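Local atomic coordinates of beta-ketoacyl synthase (Burkholderia phymatum, PDB entry 4EWG), a protein that probably acts as a 3-oxoacyl-[acyl-carrier-protein] synthase, condensing acyl units as related enzymes do in fatty acid synthesis. Residues 61-64 / 65-68; 138-141 / 142-145; 312-315 / 316-320; 350-353 / 354-357. All coordinates share one frame; numbering follows the deposited sequence.

Contact 1: residues 61-64 / 65-68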
loop_
_atom_site.group_PDB
_atom_site.type_symbol
_atom_site.label_atom_id
_atom_site.label_comp_id
_atom_site.label_asym_id
_atom_site.label_seq_id
_atom_site.Cartn_x
_atom_site.Cartn_y
_atom_site.Cartn_z
ATOM N N ALA A 61 8.866 11.740 22.628
ATOM C CA ALA A 61 7.763 12.630 22.949
ATOM C C ALA A 61 7.533 13.521 21.747
ATOM O O ALA A 61 8.484 13.985 21.106
ATOM C CB ALA A 61 8.033 13.465 24.202
ATOM N N GLN A 62 6.254 13.713 21.430
ATOM C CA GLN A 62 5.845 14.640 20.376
ATOM C C GLN A 62 6.494 15.954 20.598
ATOM O O GLN A 62 6.559 16.404 21.729
ATOM C CB GLN A 62 4.367 14.935 20.446
ATOM C CG GLN A 62 3.512 13.755 20.180
ATOM C CD GLN A 62 2.158 13.957 20.774
ATOM O OE1 GLN A 62 1.641 13.084 21.524
ATOM N NE2 GLN A 62 1.561 15.134 20.494
ATOM N N PRO A 63 6.947 16.594 19.522
ATOM C CA PRO A 63 7.332 17.986 19.628
ATOM C C PRO A 63 6.200 18.804 20.200
ATOM O O PRO A 63 5.043 18.549 19.903
ATOM C CB PRO A 63 7.637 18.378 18.187
ATOM C CG PRO A 63 8.118 17.104 17.592
ATOM C CD PRO A 63 7.282 16.027 18.211
ATOM N N ALA A 64 6.556 19.763 21.039
ATOM C CA ALA A 64 5.590 20.608 21.742
ATOM C C ALA A 64 4.720 21.453 20.788
ATOM O O ALA A 64 3.554 21.706 21.064
ATOM C CB ALA A 64 6.342 21.515 22.722
ATOM N N ASP A 65 5.294 21.882 19.673
ATOM C CA ASP A 65 4.607 22.770 18.761
ATOM C C ASP A 65 3.710 22.043 17.726
ATOM O O ASP A 65 3.211 22.679 16.795
ATOM C CB ASP A 65 5.654 23.642 18.061
ATOM C CG ASP A 65 6.475 22.860 17.034
ATOM O OD1 ASP A 65 6.689 21.631 17.203
ATOM O OD2 ASP A 65 6.885 23.489 16.032
ATOM N N TRP A 66 3.514 20.719 17.850
ATOM C CA TRP A 66 2.549 20.027 16.982
ATOM C C TRP A 66 1.195 20.359 17.468
ATOM O O TRP A 66 0.880 20.122 18.621
ATOM C CB TRP A 66 2.739 18.516 16.984
ATOM C CG TRP A 66 3.949 18.077 16.221
ATOM C CD1 TRP A 66 4.956 18.892 15.685
ATOM C CD2 TRP A 66 4.370 16.709 15.935
ATOM N NE1 TRP A 66 5.912 18.137 15.090
ATOM C CE2 TRP A 66 5.620 16.813 15.207
ATOM C CE3 TRP A 66 3.854 15.438 16.207
ATOM C CZ2 TRP A 66 6.299 15.708 14.760
ATOM C CZ3 TRP A 66 4.565 14.325 15.740
ATOM C CH2 TRP A 66 5.758 14.469 15.032
ATOM N N PRO A 67 0.363 20.904 16.600
ATOM C CA PRO A 67 -0.973 21.275 17.029
ATOM C C PRO A 67 -1.922 20.088 17.138
ATOM O O PRO A 67 -2.002 19.251 16.225
ATOM C CB PRO A 67 -1.441 22.228 15.914
ATOM C CG PRO A 67 -0.719 21.762 14.693
ATOM C CD PRO A 67 0.617 21.267 15.182
ATOM N N ARG A 68 -2.669 20.066 18.239
ATOM C CA ARG A 68 -3.696 19.071 18.522
ATOM C C ARG A 68 -4.554 18.708 17.322
ATOM O O ARG A 68 -4.818 17.519 17.051
ATOM C CB ARG A 68 -4.587 19.626 19.660
ATOM C CG ARG A 68 -5.704 18.693 20.122
ATOM C CD ARG A 68 -6.318 19.118 21.467
ATOM N NE ARG A 68 -6.728 17.920 22.199
ATOM C CZ ARG A 68 -7.895 17.306 22.054
ATOM N NH1 ARG A 68 -8.807 17.784 21.230
ATOM N NH2 ARG A 68 -8.156 16.211 22.736
#

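Contact 2: residues 138-141 / 142-145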
loop_
_atom_site.group_PDB
_atom_site.type_symbol
_atom_site.label_atom_id
_atom_site.label_comp_id
_atom_site.label_asym_id
_atom_site.label_seq_id
_atom_site.Cartn_x
_atom_site.Cartn_y
_atom_site.Cartn_z
ATOM N N SER A 138 -10.539 6.227 15.039
ATOM C CA SER A 138 -9.892 4.915 15.179
ATOM C C SER A 138 -9.368 4.385 13.834
ATOM O O SER A 138 -8.213 3.919 13.724
ATOM C CB SER A 138 -10.867 3.925 15.830
ATOM O OG SER A 138 -11.168 4.289 17.180
ATOM N N TYR A 139 -10.187 4.493 12.794
ATOM C CA TYR A 139 -9.800 3.935 11.486
ATOM C C TYR A 139 -8.535 4.596 10.955
ATOM O O TYR A 139 -7.629 3.890 10.475
ATOM C CB TYR A 139 -10.925 4.016 10.418
ATOM C CG TYR A 139 -10.439 3.454 9.092
ATOM C CD1 TYR A 139 -10.124 2.097 8.972
ATOM C CD2 TYR A 139 -10.236 4.267 8.007
ATOM C CE1 TYR A 139 -9.669 1.565 7.777
ATOM C CE2 TYR A 139 -9.758 3.755 6.800
ATOM C CZ TYR A 139 -9.457 2.401 6.690
ATOM O OH TYR A 139 -8.963 1.871 5.499
ATOM N N VAL A 140 -8.458 5.927 11.043
ATOM C CA VAL A 140 -7.317 6.654 10.453
ATOM C C VAL A 140 -5.994 6.372 11.172
ATOM O O VAL A 140 -4.905 6.407 10.562
ATOM C CB VAL A 140 -7.563 8.201 10.382
ATOM C CG1 VAL A 140 -7.826 8.827 11.756
ATOM C CG2 VAL A 140 -6.376 8.882 9.723
ATOM N N GLN A 141 -6.083 6.044 12.452
ATOM C CA GLN A 141 -4.892 5.567 13.209
ATOM C C GLN A 141 -4.542 4.079 12.925
ATOM O O GLN A 141 -3.394 3.670 13.072
ATOM C CB GLN A 141 -5.121 5.745 14.709
ATOM C CG GLN A 141 -5.323 7.183 15.149
ATOM C CD GLN A 141 -5.404 7.335 16.673
ATOM O OE1 GLN A 141 -5.234 6.364 17.436
ATOM N NE2 GLN A 141 -5.627 8.585 17.127
ATOM N N MET A 142 -5.545 3.284 12.562
ATOM C CA MET A 142 -5.370 1.835 12.263
ATOM C C MET A 142 -5.087 1.543 10.788
ATOM O O MET A 142 -4.427 0.583 10.461
ATOM C CB MET A 142 -6.636 1.063 12.610
ATOM C CG MET A 142 -6.446 -0.456 12.493
ATOM S SD MET A 142 -7.909 -1.398 12.875
ATOM C CE MET A 142 -7.609 -2.994 12.073
ATOM N N MET A 143 -5.566 2.412 9.899
ATOM C CA MET A 143 -5.626 2.046 8.493
ATOM C C MET A 143 -4.230 1.693 7.885
ATOM O O MET A 143 -3.214 2.168 8.329
ATOM C CB MET A 143 -6.316 3.118 7.682
ATOM C CG MET A 143 -5.581 4.467 7.602
ATOM S SD MET A 143 -6.722 5.702 6.987
ATOM C CE MET A 143 -5.570 6.949 6.448
ATOM N N PRO A 144 -4.206 0.823 6.875
ATOM C CA PRO A 144 -2.958 0.418 6.222
ATOM C C PRO A 144 -2.057 1.603 5.893
ATOM O O PRO A 144 -0.845 1.550 6.054
ATOM C CB PRO A 144 -3.469 -0.239 4.947
ATOM C CG PRO A 144 -4.765 -0.854 5.404
ATOM C CD PRO A 144 -5.381 0.208 6.238
ATOM N N HIS A 145 -2.681 2.661 5.408
ATOM C CA HIS A 145 -1.968 3.829 4.930
ATOM C C HIS A 145 -1.939 4.970 5.928
ATOM O O HIS A 145 -1.794 6.106 5.535
ATOM C CB HIS A 145 -2.523 4.281 3.569
ATOM C CG HIS A 145 -4.024 4.523 3.546
ATOM N ND1 HIS A 145 -4.903 3.715 4.158
ATOM C CD2 HIS A 145 -4.775 5.513 2.931
ATOM C CE1 HIS A 145 -6.170 4.164 3.937
ATOM N NE2 HIS A 145 -6.094 5.269 3.206
#

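Contact 3: residues 312-315 / 316-320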
loop_
_atom_site.group_PDB
_atom_site.type_symbol
_atom_site.label_atom_id
_atom_site.label_comp_id
_atom_site.label_asym_id
_atom_site.label_seq_id
_atom_site.Cartn_x
_atom_site.Cartn_y
_atom_site.Cartn_z
ATOM N N GLY A 312 16.770 -17.069 6.419
ATOM C CA GLY A 312 16.877 -15.742 5.809
ATOM C C GLY A 312 18.314 -15.413 5.485
ATOM O O GLY A 312 18.627 -15.032 4.374
ATOM N N ASP A 313 19.193 -15.591 6.464
ATOM C CA ASP A 313 20.580 -15.286 6.274
ATOM C C ASP A 313 21.247 -16.205 5.234
ATOM O O ASP A 313 22.010 -15.738 4.384
ATOM C CB ASP A 313 21.314 -15.364 7.608
ATOM C CG ASP A 313 20.954 -14.214 8.545
ATOM O OD1 ASP A 313 20.005 -13.425 8.246
ATOM O OD2 ASP A 313 21.643 -14.091 9.600
ATOM N N VAL A 314 20.930 -17.492 5.268
ATOM C CA VAL A 314 21.493 -18.442 4.275
ATOM C C VAL A 314 21.072 -18.033 2.848
ATOM O O VAL A 314 21.924 -17.783 1.990
ATOM C CB VAL A 314 21.053 -19.895 4.566
ATOM C CG1 VAL A 314 21.402 -20.829 3.384
ATOM C CG2 VAL A 314 21.684 -20.380 5.867
ATOM N N ALA A 315 19.771 -17.920 2.618
ATOM C CA ALA A 315 19.252 -17.513 1.316
ATOM C C ALA A 315 19.841 -16.203 0.844
ATOM O O ALA A 315 20.200 -16.085 -0.351
ATOM C CB ALA A 315 17.747 -17.370 1.367
ATOM N N GLU A 316 19.904 -15.204 1.733
ATOM C CA GLU A 316 20.434 -13.891 1.358
ATOM C C GLU A 316 21.905 -13.997 0.940
ATOM O O GLU A 316 22.309 -13.426 -0.076
ATOM C CB GLU A 316 20.281 -12.846 2.495
ATOM C CG GLU A 316 20.861 -11.490 2.128
ATOM C CD GLU A 316 20.554 -10.363 3.122
ATOM O OE1 GLU A 316 20.110 -10.616 4.260
ATOM O OE2 GLU A 316 20.747 -9.193 2.742
ATOM N N SER A 317 22.694 -14.737 1.727
ATOM C CA SER A 317 24.116 -14.903 1.426
ATOM C C SER A 317 24.322 -15.523 0.066
ATOM O O SER A 317 25.129 -15.036 -0.719
ATOM C CB SER A 317 24.831 -15.743 2.471
ATOM O OG SER A 317 24.363 -17.076 2.525
ATOM N N GLN A 318 23.575 -16.582 -0.223
ATOM C CA GLN A 318 23.698 -17.277 -1.513
ATOM C C GLN A 318 23.313 -16.334 -2.625
ATOM O O GLN A 318 23.993 -16.269 -3.634
ATOM C CB GLN A 318 22.800 -18.510 -1.573
ATOM C CG GLN A 318 23.112 -19.592 -0.557
ATOM C CD GLN A 318 21.963 -20.600 -0.387
ATOM O OE1 GLN A 318 20.804 -20.277 -0.619
ATOM N NE2 GLN A 318 22.287 -21.823 0.025
ATOM N N ALA A 319 22.204 -15.615 -2.455
ATOM C CA ALA A 319 21.725 -14.660 -3.467
ATOM C C ALA A 319 22.782 -13.597 -3.754
ATOM O O ALA A 319 23.005 -13.225 -4.911
ATOM C CB ALA A 319 20.411 -14.012 -3.012
ATOM N N THR A 320 23.421 -13.104 -2.703
ATOM C CA THR A 320 24.432 -12.074 -2.838
ATOM C C THR A 320 25.708 -12.631 -3.511
ATOM O O THR A 320 26.258 -12.005 -4.399
ATOM C CB THR A 320 24.787 -11.464 -1.471
ATOM O OG1 THR A 320 23.582 -11.124 -0.759
ATOM C CG2 THR A 320 25.674 -10.241 -1.650
HETATM O O HOH W 1 18.815 -12.205 6.220
#

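Contact 4: residues 350-353 / 354-357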
loop_
_atom_site.group_PDB
_atom_site.type_symbol
_atom_site.label_atom_id
_atom_site.label_comp_id
_atom_site.label_asym_id
_atom_site.label_seq_id
_atom_site.Cartn_x
_atom_site.Cartn_y
_atom_site.Cartn_z
ATOM N N TRP A 350 19.073 5.197 4.506
ATOM C CA TRP A 350 19.618 6.431 5.109
ATOM C C TRP A 350 21.019 6.179 5.635
ATOM O O TRP A 350 21.975 6.836 5.214
ATOM C CB TRP A 350 18.653 6.879 6.203
ATOM C CG TRP A 350 19.162 7.917 7.158
ATOM C CD1 TRP A 350 20.137 8.843 6.938
ATOM C CD2 TRP A 350 18.659 8.191 8.492
ATOM N NE1 TRP A 350 20.329 9.620 8.061
ATOM C CE2 TRP A 350 19.459 9.271 9.021
ATOM C CE3 TRP A 350 17.704 7.607 9.306
ATOM C CZ2 TRP A 350 19.275 9.767 10.272
ATOM C CZ3 TRP A 350 17.529 8.117 10.574
ATOM C CH2 TRP A 350 18.289 9.172 11.045
ATOM N N TRP A 351 21.151 5.203 6.541
ATOM C CA TRP A 351 22.448 4.919 7.172
ATOM C C TRP A 351 23.463 4.449 6.178
ATOM O O TRP A 351 24.629 4.788 6.307
ATOM C CB TRP A 351 22.287 3.922 8.294
ATOM C CG TRP A 351 21.521 4.514 9.473
ATOM C CD1 TRP A 351 20.818 5.707 9.502
ATOM C CD2 TRP A 351 21.349 3.949 10.789
ATOM N NE1 TRP A 351 20.253 5.902 10.702
ATOM C CE2 TRP A 351 20.526 4.866 11.518
ATOM C CE3 TRP A 351 21.791 2.804 11.412
ATOM C CZ2 TRP A 351 20.164 4.644 12.822
ATOM C CZ3 TRP A 351 21.407 2.567 12.735
ATOM C CH2 TRP A 351 20.614 3.477 13.426
ATOM N N THR A 352 23.040 3.685 5.163
ATOM C CA THR A 352 23.950 3.264 4.093
ATOM C C THR A 352 24.530 4.478 3.314
ATOM O O THR A 352 25.691 4.467 2.949
ATOM C CB THR A 352 23.271 2.273 3.123
ATOM O OG1 THR A 352 22.958 1.098 3.842
ATOM C CG2 THR A 352 24.162 1.897 1.961
ATOM N N ILE A 353 23.712 5.499 3.068
ATOM C CA ILE A 353 24.181 6.719 2.403
ATOM C C ILE A 353 25.123 7.523 3.319
ATOM O O ILE A 353 26.140 8.038 2.867
ATOM C CB ILE A 353 23.025 7.609 1.951
ATOM C CG1 ILE A 353 22.224 6.939 0.834
ATOM C CG2 ILE A 353 23.542 8.926 1.410
ATOM C CD1 ILE A 353 20.914 7.632 0.575
ATOM N N GLU A 354 24.800 7.583 4.598
ATOM C CA GLU A 354 25.660 8.244 5.566
ATOM C C GLU A 354 27.029 7.563 5.647
ATOM O O GLU A 354 28.057 8.229 5.684
ATOM C CB GLU A 354 25.033 8.247 6.957
ATOM C CG GLU A 354 23.687 8.933 7.038
ATOM C CD GLU A 354 23.768 10.448 7.149
ATOM O OE1 GLU A 354 24.690 11.060 6.574
ATOM O OE2 GLU A 354 22.874 11.027 7.815
ATOM N N MET A 355 27.038 6.233 5.643
ATOM C CA MET A 355 28.271 5.500 5.682
ATOM C C MET A 355 29.053 5.702 4.392
ATOM O O MET A 355 30.265 5.945 4.428
ATOM C CB MET A 355 27.979 4.038 5.918
ATOM C CG MET A 355 27.447 3.779 7.314
ATOM S SD MET A 355 27.347 2.028 7.714
ATOM C CE MET A 355 26.129 1.498 6.513
ATOM N N MET A 356 28.369 5.639 3.261
ATOM C CA MET A 356 29.010 5.873 1.962
ATOM C C MET A 356 29.674 7.221 1.900
ATOM O O MET A 356 30.780 7.311 1.433
ATOM C CB MET A 356 28.006 5.763 0.799
ATOM C CG MET A 356 28.580 6.181 -0.550
ATOM S SD MET A 356 27.552 5.767 -1.957
ATOM C CE MET A 356 26.302 7.046 -1.950
ATOM N N LYS A 357 28.996 8.268 2.380
ATOM C CA LYS A 357 29.578 9.634 2.355
ATOM C C LYS A 357 30.852 9.723 3.143
ATOM O O LYS A 357 31.711 10.547 2.840
ATOM C CB LYS A 357 28.625 10.674 2.913
ATOM C CG LYS A 357 27.518 11.103 1.956
ATOM C CD LYS A 357 26.396 11.824 2.696
ATOM C CE LYS A 357 26.722 13.280 2.975
ATOM N NZ LYS A 357 25.839 13.869 4.033
#

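Contact 1: residues 61-64 / 65-68
Pro63 and Trp66, the first and last residues of a type I beta turn, lie against each other as proline ring on indole, an instance of a tight turn whose weak backbone bond is accompanied by close side-chain packing. The bond of the turn, from Trp66 N to Pro63 O, is nearly straight but long, at 3.4 Å. The rings pack closely. Pro63 CD stands over the centre of the indole six-membered ring, 3.5 Å from its centroid and only 12° off the normal, which makes a CH-pi contact, while Pro63 CG lies 3.5 Å from Trp66 CE2. Trp66 turns its CG away from its own carbonyl carbon (chi1 -73°), and this carries the indole back over the proline. Beyond the turn, the indole is held by Glu86, which accepts a hydrogen bond from Trp66 NE1, and by an edge-to-face contact with Phe154; Val82 and Arg83 of helix 76-92 pack on it too. Trp66 is therefore buried, whereas the outer corner of the turn, Ala64 and Asp65, is exposed. Gln62 adds little on its side of the indole, its CB coming obliquely to within 4.3 Å of Trp66 CE3. On the solvent side Asp65 OD1 leans back to 3.5 Å from Pro63 CB.

Contact 2: residues 138-141 / 142-145
Tyr139 and Met143 meet at the end of a short helix, where the backbone bonds become irregular and a side chain folds back to cover the last turn. Met142 N is a shared donor: it gives a hydrogen bond of 3.0 Å to Ser138 O, in the helical i to i-4 pattern, and a weak one to Tyr139 O. That same Tyr139 O also receives Met143 N, in a weak, bent bond with an N-H...O angle of 128°, just as Met143 leaves the helical conformation. Met143 CB sits over the phenol face, 3.6 Å from the ring centroid, and with CG between N and the carbonyl carbon (chi1 66°) SD is brought beside the same ring, an oblique Met-aromatic contact at 4.3 Å from that centroid. Farther along the chain, Met143 CE lies over the centre of the His145 ring, 3.7 Å above its plane. Polar atoms of the helix residues find partners outside the two segments: Ser138 OG has Thr135 N, Gln141 NE2 has Arg72 O, the backbone acceptor Val140 O has Thr146 OG1, and Tyr139 OH has Ser112 O of the second subunit, on whose Phe399 the phenol also packs edge-to-face. The segment thus links helix 138-142 to helix 146-154 at the subunit interface, with Ser138 and Met142 resting on Pro118 and Phe122 of helix 116-128.

Contact 3: residues 312-315 / 316-320
Val314 and Gln318, one helical turn apart, run side by side and point the same way: Val314 CG1, opposite its backbone N (chi1 169°), is set alongside the extended Gln318 chain, 3.6 Å from Gln318 NE2. Ser317 instead places OG between its own N and carbonyl carbon (chi1 64°). That choice turns the hydroxyl back along the helix to donate to Val314 O at 2.6 Å. Val314 O already accepts Gln318 N at 3.0 Å, so two donors grip one carbonyl, and Ser317 OG itself accepts a hydrogen bond from Ala375 N. Thr320 does something similar by another torsion, its OG1 reaching Glu316 O at 2.7 Å from above the carbonyl plane. Glu316 extends fully and carries OE1 clear of the helix. A water spans the gap to Asp313, donating to Asp313 OD1 at 2.6 Å and to Glu316 OE1 at 2.8 Å. Both carboxylates also collect main-chain N-H groups: Asp313 takes Phe226 and Ser308, Glu316 takes His305 and Gly306. The carboxylates of this beta-alpha-beta helix therefore fasten the loop leading into it, whose His-Gly-Thr sequence in related synthases bears a catalytic histidine, and, through Asp313, also the segment at Phe226.

Contact 4: residues 350-353 / 354-357
Trp350 and Glu354, a turn apart on helix 344-358, show how an indole N-H can be satisfied within its own helix. With CG beside its own backbone N, Glu354 lays CG 3.6 Å from Trp350 CD1, and a bend at chi2 (-82°) then brings the carboxylate to the pyrrole edge. There Trp350 NE1 donates to Glu354 OE2 at 2.9 Å; the acceptor lies near the ring plane, but the N-H reaches the anti side of the oxygen, and the ring and carboxylate planes are 43° apart. Over one face of the same indole lies Trp351 NE1, 3.3 Å above the plane and offset toward the rim. Next along the chain, Met355 brings CG to 3.2 Å from Trp351 O, and a bend at chi3 (-64°) folds CE back to 3.7 Å from Thr352 CA; off the helix, the side chain packs on Trp23 of helix 23-32 and on Tyr301 and Asn303 of strand 299-303, a strand of the large mixed sheet. Met356 adds chiefly its backbone bond to Thr352 O, its side chain leading on to Arg410. Lys357 follows, its CD running 4.3 Å from Ile353 CG2, while NZ finds its main partner in His258 ND1 and has only a long salt bridge, 4.0 Å, to Glu354 OE1. That oxygen is paired more firmly with Arg358. The two oxygens of Glu354 are thus divided between an uncharged indole and basic side chains, an arrangement that would favour the ionised carboxylate and fix its rotation on the buried face toward Met13.

How the contacts relate
The four contacts are all local, a beta turn, a helix end and two helix interiors, and none touches another. They fall into two pairs along the chain: contacts 1 and 2 in the N-terminal ketosynthase domain, with centres 20 Å apart, and contacts 3 and 4 in the C-terminal one, 22 Å apart. Contacts 1 and 3 are the most distant, 43 Å between centres and on opposite sides of the chain's centre. Contact 2 alone meets the second subunit, and the side chain of Met142 lies about 3 Å from a bound 1,2-ethanediol, probably from the crystallisation liquor. Contact 3 is bonded to the loop around His305. All four lie away from His249, a calcium ligand observed for this protein though no calcium is bound to this chain.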